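Local coordinates for protein desmoplakin (Homo sapiens, PDB 3R6N) that links intermediate filaments to the desmosomal plaque in cell adhesion, its plakin domain of spectrin repeats and an SH3 domain probably serving plaque protein interactions, at residues 18-22 and 77-81; 208-212 and 345-349; 222-226 and 243-247; 372-376 and 409-413. The contacts are given in a common frame with arbitrary orientation. Numbering follows the deposited sequence.

Contact 1 (18-22 and 77-81)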
loop_
_atom_site.group_PDB
_atom_site.type_symbol
_atom_site.label_atom_id
_atom_site.label_comp_id
_atom_site.label_asym_id
_atom_site.label_seq_id
_atom_site.Cartn_x
_atom_site.Cartn_y
_atom_site.Cartn_z
ATOM N N MET A 18 -3.252 58.661 -36.057
ATOM C CA MET A 18 -2.306 58.164 -35.063
ATOM C C MET A 18 -2.978 57.731 -33.762
ATOM O O MET A 18 -2.449 56.900 -33.028
ATOM C CB MET A 18 -1.229 59.209 -34.771
ATOM C CG MET A 18 -0.039 59.134 -35.709
ATOM S SD MET A 18 1.375 60.041 -35.075
ATOM C CE MET A 18 0.823 61.726 -35.306
ATOM N N ARG A 19 -4.143 58.300 -33.478
ATOM C CA ARG A 19 -4.864 57.964 -32.259
ATOM C C ARG A 19 -5.935 56.918 -32.528
ATOM O O ARG A 19 -6.335 56.186 -31.627
ATOM C CB ARG A 19 -5.450 59.222 -31.616
ATOM C CG ARG A 19 -4.383 60.107 -30.985
ATOM C CD ARG A 19 -4.876 61.519 -30.729
ATOM N NE ARG A 19 -3.798 62.377 -30.245
ATOM C CZ ARG A 19 -3.907 63.690 -30.061
ATOM N NH1 ARG A 19 -5.050 64.309 -30.325
ATOM N NH2 ARG A 19 -2.867 64.384 -29.618
ATOM N N GLN A 20 -6.388 56.839 -33.772
ATOM C CA GLN A 20 -7.307 55.780 -34.154
ATOM C C GLN A 20 -6.568 54.444 -34.168
ATOM O O GLN A 20 -7.181 53.381 -34.054
ATOM C CB GLN A 20 -7.941 56.065 -35.517
ATOM C CG GLN A 20 -9.041 55.085 -35.901
ATOM C CD GLN A 20 -10.117 54.971 -34.835
ATOM O OE1 GLN A 20 -10.464 55.953 -34.179
ATOM N NE2 GLN A 20 -10.645 53.765 -34.654
ATOM N N GLN A 21 -5.245 54.507 -34.300
ATOM C CA GLN A 21 -4.407 53.314 -34.234
ATOM C C GLN A 21 -4.224 52.854 -32.790
ATOM O O GLN A 21 -4.154 51.656 -32.521
ATOM C CB GLN A 21 -3.045 53.567 -34.879
ATOM C CG GLN A 21 -3.105 53.870 -36.362
ATOM C CD GLN A 21 -3.675 52.723 -37.168
ATOM O OE1 GLN A 21 -3.003 51.716 -37.400
ATOM N NE2 GLN A 21 -4.924 52.868 -37.601
ATOM N N ARG A 22 -4.143 53.809 -31.866
ATOM C CA ARG A 22 -4.035 53.486 -30.447
ATOM C C ARG A 22 -5.325 52.839 -29.964
ATOM O O ARG A 22 -5.302 51.899 -29.174
ATOM C CB ARG A 22 -3.751 54.738 -29.617
ATOM C CG ARG A 22 -2.518 55.506 -30.043
ATOM C CD ARG A 22 -2.308 56.735 -29.171
ATOM N NE ARG A 22 -1.776 56.394 -27.856
ATOM C CZ ARG A 22 -0.483 56.430 -27.544
ATOM N NH1 ARG A 22 0.409 56.796 -28.455
ATOM N NH2 ARG A 22 -0.081 56.103 -26.322
ATOM N N GLU A 77 3.574 62.664 -30.572
ATOM C CA GLU A 77 2.515 61.672 -30.675
ATOM C C GLU A 77 3.020 60.424 -31.376
ATOM O O GLU A 77 2.744 59.306 -30.952
ATOM C CB GLU A 77 1.320 62.235 -31.438
ATOM C CG GLU A 77 0.142 61.288 -31.511
ATOM C CD GLU A 77 -0.467 61.011 -30.146
ATOM O OE1 GLU A 77 -0.620 61.969 -29.355
ATOM O OE2 GLU A 77 -0.786 59.833 -29.862
ATOM N N TYR A 78 3.764 60.618 -32.458
ATOM C CA TYR A 78 4.268 59.494 -33.228
ATOM C C TYR A 78 5.262 58.658 -32.426
ATOM O O TYR A 78 5.187 57.428 -32.421
ATOM C CB TYR A 78 4.903 59.962 -34.538
ATOM C CG TYR A 78 5.445 58.819 -35.356
ATOM C CD1 TYR A 78 4.633 58.121 -36.236
ATOM C CD2 TYR A 78 6.767 58.422 -35.232
ATOM C CE1 TYR A 78 5.127 57.065 -36.978
ATOM C CE2 TYR A 78 7.270 57.369 -35.968
ATOM C CZ TYR A 78 6.448 56.693 -36.839
ATOM O OH TYR A 78 6.955 55.641 -37.571
ATOM N N GLU A 79 6.190 59.327 -31.747
ATOM C CA GLU A 79 7.206 58.634 -30.964
ATOM C C GLU A 79 6.561 57.873 -29.812
ATOM O O GLU A 79 7.094 56.871 -29.338
ATOM C CB GLU A 79 8.249 59.621 -30.434
ATOM C CG GLU A 79 9.679 59.104 -30.500
ATOM C CD GLU A 79 10.177 58.950 -31.927
ATOM O OE1 GLU A 79 9.824 59.802 -32.771
ATOM O OE2 GLU A 79 10.914 57.980 -32.207
ATOM N N ASN A 80 5.406 58.363 -29.372
ATOM C CA ASN A 80 4.646 57.738 -28.296
ATOM C C ASN A 80 3.917 56.490 -28.792
ATOM O O ASN A 80 3.912 55.458 -28.123
ATOM C CB ASN A 80 3.659 58.743 -27.693
ATOM C CG ASN A 80 3.056 58.267 -26.385
ATOM O OD1 ASN A 80 2.463 57.191 -26.315
ATOM N ND2 ASN A 80 3.203 59.073 -25.337
ATOM N N LEU A 81 3.312 56.597 -29.973
ATOM C CA LEU A 81 2.635 55.475 -30.620
ATOM C C LEU A 81 3.643 54.381 -30.930
ATOM O O LEU A 81 3.450 53.222 -30.577
ATOM C CB LEU A 81 1.984 55.933 -31.928
ATOM C CG LEU A 81 0.776 55.180 -32.492
ATOM C CD1 LEU A 81 0.644 55.464 -33.980
ATOM C CD2 LEU A 81 0.878 53.687 -32.251
#
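Two charged side chains of helix 5-24 converge on E77 of helix 68-117, and the donors are satisfied to different degrees. R19 offers both NE and NH2 to E77 OE1; each hydrogen bond is weak, as R19 NE and R19 NH2 are each 3.3 Å from E77 OE1, yet the oxygen lies near the guanidinium plane and the pair is a salt bridge. R22 treats E77 differently. Its NH1 stands 3.6 Å from E77 OE2, but that oxygen is well out of the guanidinium plane, so the attraction is between charges alone. R22 NH1 and NH2 instead donate to N80 OD1, at 3.0 Å from R22 NH1 and 2.8 Å from R22 NH2, so one amide oxygen accepts two hydrogen bonds. Y78 OH is satisfied elsewhere, by the carbonyl of I51 on helix 34-64. Beside the polar network M18 makes the apolar contacts: its SD is 5.2 Å from the Y78 ring centroid and 85° off the normal, a Met-aromatic contact at the ring edge, and M18 CG is 4.1 Å from L81 CD1. The segment axes run 22° from parallel at 10.4 Å, as expected for the first and third helices of a spectrin-type three-helix bundle, with helix 34-64 as the middle one. E77 thus serves two arginines while N80 takes directed bonds from R22, so charge attraction and hydrogen bonding accompany apolar packing round M18.

Contact 2 (208-212 and 345-349)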
loop_
_atom_site.group_PDB
_atom_site.type_symbol
_atom_site.label_atom_id
_atom_site.label_comp_id
_atom_site.label_asym_id
_atom_site.label_seq_id
_atom_site.Cartn_x
_atom_site.Cartn_y
_atom_site.Cartn_z
ATOM N N ALA A 208 1.008 -17.835 3.907
ATOM C CA ALA A 208 -0.039 -18.538 4.640
ATOM C C ALA A 208 -0.419 -19.855 3.973
ATOM O O ALA A 208 -0.425 -20.900 4.618
ATOM C CB ALA A 208 -1.263 -17.649 4.806
ATOM N N GLN A 209 -0.741 -19.801 2.684
ATOM C CA GLN A 209 -1.099 -20.999 1.930
ATOM C C GLN A 209 0.034 -22.018 1.964
ATOM O O GLN A 209 -0.186 -23.213 1.779
ATOM C CB GLN A 209 -1.436 -20.638 0.482
ATOM C CG GLN A 209 -2.653 -19.734 0.336
ATOM C CD GLN A 209 -2.770 -19.121 -1.049
ATOM O OE1 GLN A 209 -1.909 -19.323 -1.906
ATOM N NE2 GLN A 209 -3.838 -18.361 -1.271
ATOM N N SER A 210 1.247 -21.531 2.206
ATOM C CA SER A 210 2.429 -22.383 2.274
ATOM C C SER A 210 2.636 -22.945 3.681
ATOM O O SER A 210 3.238 -24.004 3.856
ATOM C CB SER A 210 3.670 -21.605 1.828
ATOM O OG SER A 210 4.827 -22.420 1.868
ATOM N N THR A 211 2.140 -22.224 4.680
ATOM C CA THR A 211 2.192 -22.686 6.062
ATOM C C THR A 211 1.034 -23.645 6.320
ATOM O O THR A 211 1.187 -24.655 7.005
ATOM C CB THR A 211 2.137 -21.507 7.062
ATOM O OG1 THR A 211 3.348 -20.744 6.976
ATOM C CG2 THR A 211 1.972 -22.013 8.486
ATOM N N GLU A 212 -0.126 -23.324 5.757
ATOM C CA GLU A 212 -1.301 -24.176 5.875
ATOM C C GLU A 212 -1.028 -25.540 5.253
ATOM O O GLU A 212 -1.462 -26.569 5.771
ATOM C CB GLU A 212 -2.499 -23.522 5.183
ATOM C CG GLU A 212 -3.801 -24.296 5.313
ATOM C CD GLU A 212 -4.786 -23.963 4.206
ATOM O OE1 GLU A 212 -4.345 -23.805 3.046
ATOM O OE2 GLU A 212 -5.999 -23.859 4.495
ATOM N N LEU A 345 -8.376 -17.441 7.176
ATOM C CA LEU A 345 -7.224 -18.281 6.876
ATOM C C LEU A 345 -6.277 -18.381 8.072
ATOM O O LEU A 345 -5.750 -19.454 8.367
ATOM C CB LEU A 345 -6.476 -17.757 5.648
ATOM C CG LEU A 345 -5.287 -18.591 5.168
ATOM C CD1 LEU A 345 -5.681 -20.046 4.993
ATOM C CD2 LEU A 345 -4.732 -18.032 3.872
ATOM N N SER A 346 -6.061 -17.264 8.760
ATOM C CA SER A 346 -5.192 -17.264 9.930
ATOM C C SER A 346 -5.822 -18.084 11.051
ATOM O O SER A 346 -5.123 -18.682 11.865
ATOM C CB SER A 346 -4.908 -15.837 10.409
ATOM O OG SER A 346 -5.991 -15.310 11.159
ATOM N N CYS A 347 -7.149 -18.103 11.094
ATOM C CA CYS A 347 -7.860 -18.885 12.094
ATOM C C CYS A 347 -7.703 -20.365 11.783
ATOM O O CYS A 347 -7.472 -21.182 12.673
ATOM C CB CYS A 347 -9.340 -18.502 12.115
ATOM S SG CYS A 347 -10.340 -19.446 13.288
ATOM N N LYS A 348 -7.822 -20.702 10.504
ATOM C CA LYS A 348 -7.692 -22.081 10.058
ATOM C C LYS A 348 -6.296 -22.601 10.377
ATOM O O LYS A 348 -6.137 -23.606 11.067
ATOM C CB LYS A 348 -7.975 -22.178 8.556
ATOM C CG LYS A 348 -8.009 -23.595 8.010
ATOM C CD LYS A 348 -8.550 -23.635 6.583
ATOM C CE LYS A 348 -10.060 -23.419 6.545
ATOM N NZ LYS A 348 -10.809 -24.567 7.137
ATOM N N ILE A 349 -5.287 -21.897 9.880
ATOM C CA ILE A 349 -3.899 -22.272 10.114
ATOM C C ILE A 349 -3.612 -22.474 11.595
ATOM O O ILE A 349 -2.813 -23.330 11.969
ATOM C CB ILE A 349 -2.933 -21.213 9.562
ATOM C CG1 ILE A 349 -3.038 -21.140 8.038
ATOM C CG2 ILE A 349 -1.503 -21.519 9.980
ATOM C CD1 ILE A 349 -2.125 -20.105 7.423
#
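I349 reaches helix 167-225 through its extended m,t conformation: chi2 of 179° carries CD1 to 3.4 Å from A208 O and 3.7 Å from A208 CB, although the CA-to-CB bond itself points sideways. Its other branch is placed by the same chi1 of -65°, with I349 CG2 3.8 Å from T211 CG2. L345, one turn earlier, adopts t,p and sets CD2 3.6 Å from A208 CB, so the small alanine side chain is met by two larger ones. T211 has chi1 of -69° (m), which leaves CG2 for I349 while OG1 hydrogen-bonds to the carbonyl of E207 in its own helix. The segment axes are 10.0 Å apart and 22° from parallel, with CA atoms closing to 5.3 Å between E212 and I349. Such near-parallel pairing fits the first and third helices of a spectrin repeat, here helices 167-225 and 340-384; the middle helix, 234-265, presents L261 to A208, T211 and I349. The SH3 domain lies in the chain between that middle helix and the third. Toward the more exposed side, E212 is stretched t,t, bringing OE2 3.3 Å from K348 CD and 3.9 Å from L345 CD1. K348 starts t,t and then bends through chi3 of -74° and chi4 of -69°, so the aliphatic part of the lysine, rather than its ammonium nitrogen, makes the closest approach to the carboxylate.

Contact 3 (222-226 and 243-247)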
loop_
_atom_site.group_PDB
_atom_site.type_symbol
_atom_site.label_atom_id
_atom_site.label_comp_id
_atom_site.label_asym_id
_atom_site.label_seq_id
_atom_site.Cartn_x
_atom_site.Cartn_y
_atom_site.Cartn_z
ATOM N N ILE A 222 3.926 -36.885 10.897
ATOM C CA ILE A 222 4.324 -37.301 12.238
ATOM C C ILE A 222 3.726 -38.651 12.636
ATOM O O ILE A 222 4.444 -39.552 13.068
ATOM C CB ILE A 222 3.934 -36.240 13.288
ATOM C CG1 ILE A 222 4.619 -34.909 12.977
ATOM C CG2 ILE A 222 4.301 -36.709 14.683
ATOM C CD1 ILE A 222 6.125 -35.008 12.870
ATOM N N ARG A 223 2.413 -38.782 12.485
ATOM C CA ARG A 223 1.703 -39.991 12.893
ATOM C C ARG A 223 2.298 -41.251 12.261
ATOM O O ARG A 223 2.235 -42.336 12.836
ATOM C CB ARG A 223 0.221 -39.869 12.542
ATOM C CG ARG A 223 -0.689 -40.796 13.327
ATOM C CD ARG A 223 -2.146 -40.444 13.087
ATOM N NE ARG A 223 -2.404 -39.026 13.323
ATOM C CZ ARG A 223 -3.577 -38.436 13.122
ATOM N NH1 ARG A 223 -4.608 -39.140 12.678
ATOM N NH2 ARG A 223 -3.720 -37.139 13.363
ATOM N N LYS A 224 2.876 -41.092 11.075
ATOM C CA LYS A 224 3.509 -42.195 10.362
ATOM C C LYS A 224 4.947 -42.396 10.830
ATOM O O LYS A 224 5.458 -43.512 10.829
ATOM C CB LYS A 224 3.482 -41.932 8.855
ATOM C CG LYS A 224 4.274 -42.930 8.033
ATOM C CD LYS A 224 4.298 -42.531 6.569
ATOM C CE LYS A 224 5.115 -43.510 5.740
ATOM N NZ LYS A 224 5.203 -43.075 4.321
ATOM N N LYS A 225 5.595 -41.307 11.228
ATOM C CA LYS A 225 6.976 -41.359 11.690
ATOM C C LYS A 225 7.073 -41.947 13.099
ATOM O O LYS A 225 8.111 -42.483 13.488
ATOM C CB LYS A 225 7.599 -39.960 11.649
ATOM C CG LYS A 225 9.070 -39.910 12.026
ATOM C CD LYS A 225 9.590 -38.478 12.027
ATOM C CE LYS A 225 11.034 -38.416 12.503
ATOM N NZ LYS A 225 11.545 -37.018 12.581
ATOM N N TYR A 226 5.987 -41.842 13.859
ATOM C CA TYR A 226 5.951 -42.372 15.218
ATOM C C TYR A 226 4.728 -43.251 15.441
ATOM O O TYR A 226 3.672 -42.761 15.841
ATOM C CB TYR A 226 5.955 -41.238 16.248
ATOM C CG TYR A 226 7.096 -40.254 16.101
ATOM C CD1 TYR A 226 6.853 -38.917 15.808
ATOM C CD2 TYR A 226 8.414 -40.660 16.259
ATOM C CE1 TYR A 226 7.893 -38.012 15.676
ATOM C CE2 TYR A 226 9.460 -39.763 16.127
ATOM C CZ TYR A 226 9.195 -38.441 15.835
ATOM O OH TYR A 226 10.235 -37.550 15.703
ATOM N N GLU A 243 13.821 -38.216 19.935
ATOM C CA GLU A 243 13.503 -37.540 18.684
ATOM C C GLU A 243 12.175 -36.805 18.810
ATOM O O GLU A 243 11.993 -35.717 18.265
ATOM C CB GLU A 243 13.439 -38.534 17.524
ATOM C CG GLU A 243 14.786 -38.868 16.912
ATOM C CD GLU A 243 14.659 -39.743 15.680
ATOM O OE1 GLU A 243 14.434 -40.963 15.837
ATOM O OE2 GLU A 243 14.777 -39.211 14.554
ATOM N N LEU A 244 11.249 -37.409 19.543
ATOM C CA LEU A 244 9.924 -36.843 19.730
ATOM C C LEU A 244 9.996 -35.525 20.493
ATOM O O LEU A 244 9.077 -34.713 20.433
ATOM C CB LEU A 244 9.035 -37.836 20.480
ATOM C CG LEU A 244 7.528 -37.593 20.446
ATOM C CD1 LEU A 244 6.979 -37.890 19.060
ATOM C CD2 LEU A 244 6.837 -38.450 21.491
ATOM N N GLU A 245 11.089 -35.317 21.219
ATOM C CA GLU A 245 11.259 -34.091 21.988
ATOM C C GLU A 245 11.973 -33.021 21.170
ATOM O O GLU A 245 11.846 -31.828 21.447
ATOM C CB GLU A 245 11.989 -34.371 23.302
ATOM C CG GLU A 245 11.268 -35.386 24.177
ATOM C CD GLU A 245 11.782 -35.420 25.601
ATOM O OE1 GLU A 245 12.043 -34.337 26.165
ATOM O OE2 GLU A 245 11.921 -36.531 26.157
ATOM N N LYS A 246 12.718 -33.450 20.156
ATOM C CA LYS A 246 13.298 -32.517 19.199
ATOM C C LYS A 246 12.176 -31.924 18.362
ATOM O O LYS A 246 12.224 -30.758 17.977
ATOM C CB LYS A 246 14.307 -33.215 18.284
ATOM C CG LYS A 246 15.764 -32.895 18.581
ATOM C CD LYS A 246 16.286 -33.701 19.760
ATOM C CE LYS A 246 17.782 -33.489 19.955
ATOM N NZ LYS A 246 18.349 -34.415 20.979
ATOM N N GLU A 247 11.165 -32.743 18.092
ATOM C CA GLU A 247 10.025 -32.328 17.283
ATOM C C GLU A 247 9.244 -31.208 17.950
ATOM O O GLU A 247 8.860 -30.238 17.299
ATOM C CB GLU A 247 9.096 -33.513 17.023
ATOM C CG GLU A 247 9.703 -34.613 16.164
ATOM C CD GLU A 247 9.541 -34.356 14.678
ATOM O OE1 GLU A 247 9.058 -33.264 14.308
ATOM O OE2 GLU A 247 9.891 -35.254 13.881
#
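One carboxylate oxygen, E247 OE2, gathers the polar part of this contact. K225 NZ donates to E247 OE2 at 2.7 Å, a hydrogen bond within a salt bridge, and Y226 OH donates to the same E247 OE2 at 3.0 Å. The lysine reaches it with all four chi angles near 180°, fully extended across the gap between the helices. E243, one turn before E247, adds a looser charge: K225 NZ lies 4.4 Å from E243 OE2, beyond salt-bridge range. Inward from this polar cluster, Y226 is the largest contributor, with 81 Å² covered by the other segment. L244 CD1 sits over one face of its ring, 3.6 Å from the centroid and 21° off the normal, a CH-pi contact, while E247 OE2 approaches at the ring edge, near the plane. I222, a turn earlier than Y226, touches E247 as well, with I222 CD1 3.7 Å from E247 OE1. Y226 is the first residue to leave helical geometry after helix 167-225, its psi of 90° breaking the helical course just where the ring turns toward helix 234-265. Helix 340-384 completes the packing, bringing L363 against I222 and Y364 and M367 against L244, and W360 hydrogen-bonds through NE1 to the carbonyl of L244. A short connection between two long helices, with a third packed against both, is typical of the three-helix spectrin repeat.

Contact 4 (372-376 and 409-413)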
loop_
_atom_site.group_PDB
_atom_site.type_symbol
_atom_site.label_atom_id
_atom_site.label_comp_id
_atom_site.label_asym_id
_atom_site.label_seq_id
_atom_site.Cartn_x
_atom_site.Cartn_y
_atom_site.Cartn_z
ATOM N N SER A 372 6.817 -46.914 31.126
ATOM C CA SER A 372 6.536 -47.249 32.517
ATOM C C SER A 372 6.052 -48.686 32.628
ATOM O O SER A 372 6.220 -49.330 33.660
ATOM C CB SER A 372 5.498 -46.296 33.116
ATOM O OG SER A 372 6.080 -45.051 33.465
ATOM N N TRP A 373 5.444 -49.180 31.555
ATOM C CA TRP A 373 4.973 -50.555 31.515
ATOM C C TRP A 373 6.168 -51.496 31.550
ATOM O O TRP A 373 6.215 -52.427 32.352
ATOM C CB TRP A 373 4.139 -50.797 30.257
ATOM C CG TRP A 373 3.473 -52.139 30.221
ATOM C CD1 TRP A 373 2.343 -52.509 30.885
ATOM C CD2 TRP A 373 3.894 -53.286 29.474
ATOM N NE1 TRP A 373 2.034 -53.818 30.603
ATOM C CE2 TRP A 373 2.970 -54.318 29.738
ATOM C CE3 TRP A 373 4.962 -53.543 28.609
ATOM C CZ2 TRP A 373 3.082 -55.583 29.169
ATOM C CZ3 TRP A 373 5.072 -54.801 28.045
ATOM C CH2 TRP A 373 4.137 -55.805 28.328
ATOM N N HIS A 374 7.141 -51.235 30.684
ATOM C CA HIS A 374 8.346 -52.053 30.625
ATOM C C HIS A 374 9.159 -51.998 31.915
ATOM O O HIS A 374 9.545 -53.032 32.455
ATOM C CB HIS A 374 9.211 -51.655 29.432
ATOM C CG HIS A 374 8.821 -52.334 28.157
ATOM N ND1 HIS A 374 8.523 -51.639 27.004
ATOM C CD2 HIS A 374 8.680 -53.646 27.853
ATOM C CE1 HIS A 374 8.217 -52.494 26.044
ATOM N NE2 HIS A 374 8.303 -53.718 26.533
ATOM N N TYR A 375 9.413 -50.790 32.408
ATOM C CA TYR A 375 10.130 -50.621 33.668
ATOM C C TYR A 375 9.451 -51.412 34.782
ATOM O O TYR A 375 10.116 -51.950 35.667
ATOM C CB TYR A 375 10.222 -49.141 34.047
ATOM C CG TYR A 375 11.265 -48.365 33.272
ATOM C CD1 TYR A 375 12.427 -48.981 32.822
ATOM C CD2 TYR A 375 11.093 -47.012 32.998
ATOM C CE1 TYR A 375 13.388 -48.273 32.115
ATOM C CE2 TYR A 375 12.044 -46.294 32.292
ATOM C CZ TYR A 375 13.191 -46.927 31.853
ATOM O OH TYR A 375 14.137 -46.213 31.151
ATOM N N CYS A 376 8.124 -51.481 34.727
ATOM C CA CYS A 376 7.344 -52.233 35.704
ATOM C C CYS A 376 7.527 -53.741 35.573
ATOM O O CYS A 376 7.568 -54.456 36.572
ATOM C CB CYS A 376 5.860 -51.893 35.582
ATOM S SG CYS A 376 5.367 -50.401 36.454
ATOM N N HIS A 409 7.386 -47.125 40.044
ATOM C CA HIS A 409 7.217 -47.338 38.612
ATOM C C HIS A 409 5.764 -47.641 38.270
ATOM O O HIS A 409 5.300 -47.333 37.173
ATOM C CB HIS A 409 8.144 -48.441 38.097
ATOM C CG HIS A 409 9.526 -47.961 37.770
ATOM N ND1 HIS A 409 9.767 -46.969 36.848
ATOM C CD2 HIS A 409 10.737 -48.340 38.245
ATOM C CE1 HIS A 409 11.070 -46.754 36.765
ATOM N NE2 HIS A 409 11.678 -47.572 37.603
ATOM N N TYR A 410 5.041 -48.232 39.216
ATOM C CA TYR A 410 3.633 -48.527 38.994
ATOM C C TYR A 410 2.762 -47.283 39.152
ATOM O O TYR A 410 1.718 -47.170 38.507
ATOM C CB TYR A 410 3.142 -49.652 39.906
ATOM C CG TYR A 410 1.757 -50.130 39.536
ATOM C CD1 TYR A 410 1.509 -50.695 38.290
ATOM C CD2 TYR A 410 0.696 -50.005 40.422
ATOM C CE1 TYR A 410 0.246 -51.125 37.938
ATOM C CE2 TYR A 410 -0.572 -50.434 40.080
ATOM C CZ TYR A 410 -0.791 -50.993 38.837
ATOM O OH TYR A 410 -2.051 -51.420 38.493
ATOM N N GLN A 411 3.188 -46.354 40.004
ATOM C CA GLN A 411 2.499 -45.070 40.130
ATOM C C GLN A 411 2.636 -44.275 38.837
ATOM O O GLN A 411 1.671 -43.688 38.354
ATOM C CB GLN A 411 3.050 -44.254 41.301
ATOM C CG GLN A 411 2.497 -44.633 42.668
ATOM C CD GLN A 411 3.003 -43.713 43.769
ATOM O OE1 GLN A 411 3.474 -42.605 43.499
ATOM N NE2 GLN A 411 2.913 -44.170 45.015
ATOM N N GLU A 412 3.842 -44.262 38.281
ATOM C CA GLU A 412 4.101 -43.560 37.031
ATOM C C GLU A 412 3.261 -44.122 35.894
ATOM O O GLU A 412 2.771 -43.376 35.048
ATOM C CB GLU A 412 5.582 -43.638 36.667
ATOM C CG GLU A 412 6.381 -42.441 37.125
ATOM C CD GLU A 412 6.027 -41.185 36.355
ATOM O OE1 GLU A 412 5.895 -41.276 35.114
ATOM O OE2 GLU A 412 5.880 -40.113 36.989
ATOM N N PHE A 413 3.102 -45.442 35.873
ATOM C CA PHE A 413 2.298 -46.087 34.843
ATOM C C PHE A 413 0.835 -45.681 34.971
ATOM O O PHE A 413 0.239 -45.184 34.019
ATOM C CB PHE A 413 2.425 -47.607 34.915
ATOM C CG PHE A 413 1.477 -48.331 34.004
ATOM C CD1 PHE A 413 1.844 -48.643 32.708
ATOM C CD2 PHE A 413 0.213 -48.687 34.442
ATOM C CE1 PHE A 413 0.970 -49.303 31.866
ATOM C CE2 PHE A 413 -0.667 -49.348 33.606
ATOM C CZ PHE A 413 -0.288 -49.657 32.316
#
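W373 turns the edge of its indole to F413, with W373 CD1 3.6 Å from F413 CE1; the indole five-membered ring and the phenyl ring have centroids 5.7 Å apart and planes at 45°, an oblique pair. S372 occupies the closest backbone approach to this phenylalanine, its CA 5.0 Å from that of F413 and its CB 3.6 Å from F413 CA, which a small side chain permits. One turn on, C376 lies opposite H409, their CA atoms 5.7 Å apart, with C376 SG 3.2 Å from H409 O and 4.2 Å from Y410 CB. At the opposite edge, Y375 CB stands over the H409 ring, 3.8 Å from its centroid and 20° off the normal, a CH-pi contact. The segment axes approach to 8.6 Å at 156°, hence nearly antiparallel, and 371 Å² is buried. Around this pair, helix 425-447 places I431 on W373, Y410 and F413, and F435 stacks on Y410, while F423 meets F413 edge-to-face. Helices 340-384, 399-417 and 425-447 thus meet as in a spectrin-type bundle, and Y375 also touches L234 and L238 of helix 234-265, from the preceding repeat.

From the N terminus, contact 1 closes first, joining helices 5-24 and 68-117 across the intervening helix 34-64. Contact 2 opens next on helix 167-225 and closes only on helix 340-384, so its loop takes in helix 234-265 and the SH3 strands. Contact 3 is nested inside it, its centre about 22 Å from that of contact 2, and pairs helix 167-225 with helix 234-265. Contact 4 follows in series, folding helix 340-384 against helix 399-417. Helix 167-225 is shared by contacts 2 and 3, helix 340-384 by contacts 2 and 4. Contact 1 lies about 125 Å from contact 4 between centres, reflecting the elongated rod of repeats.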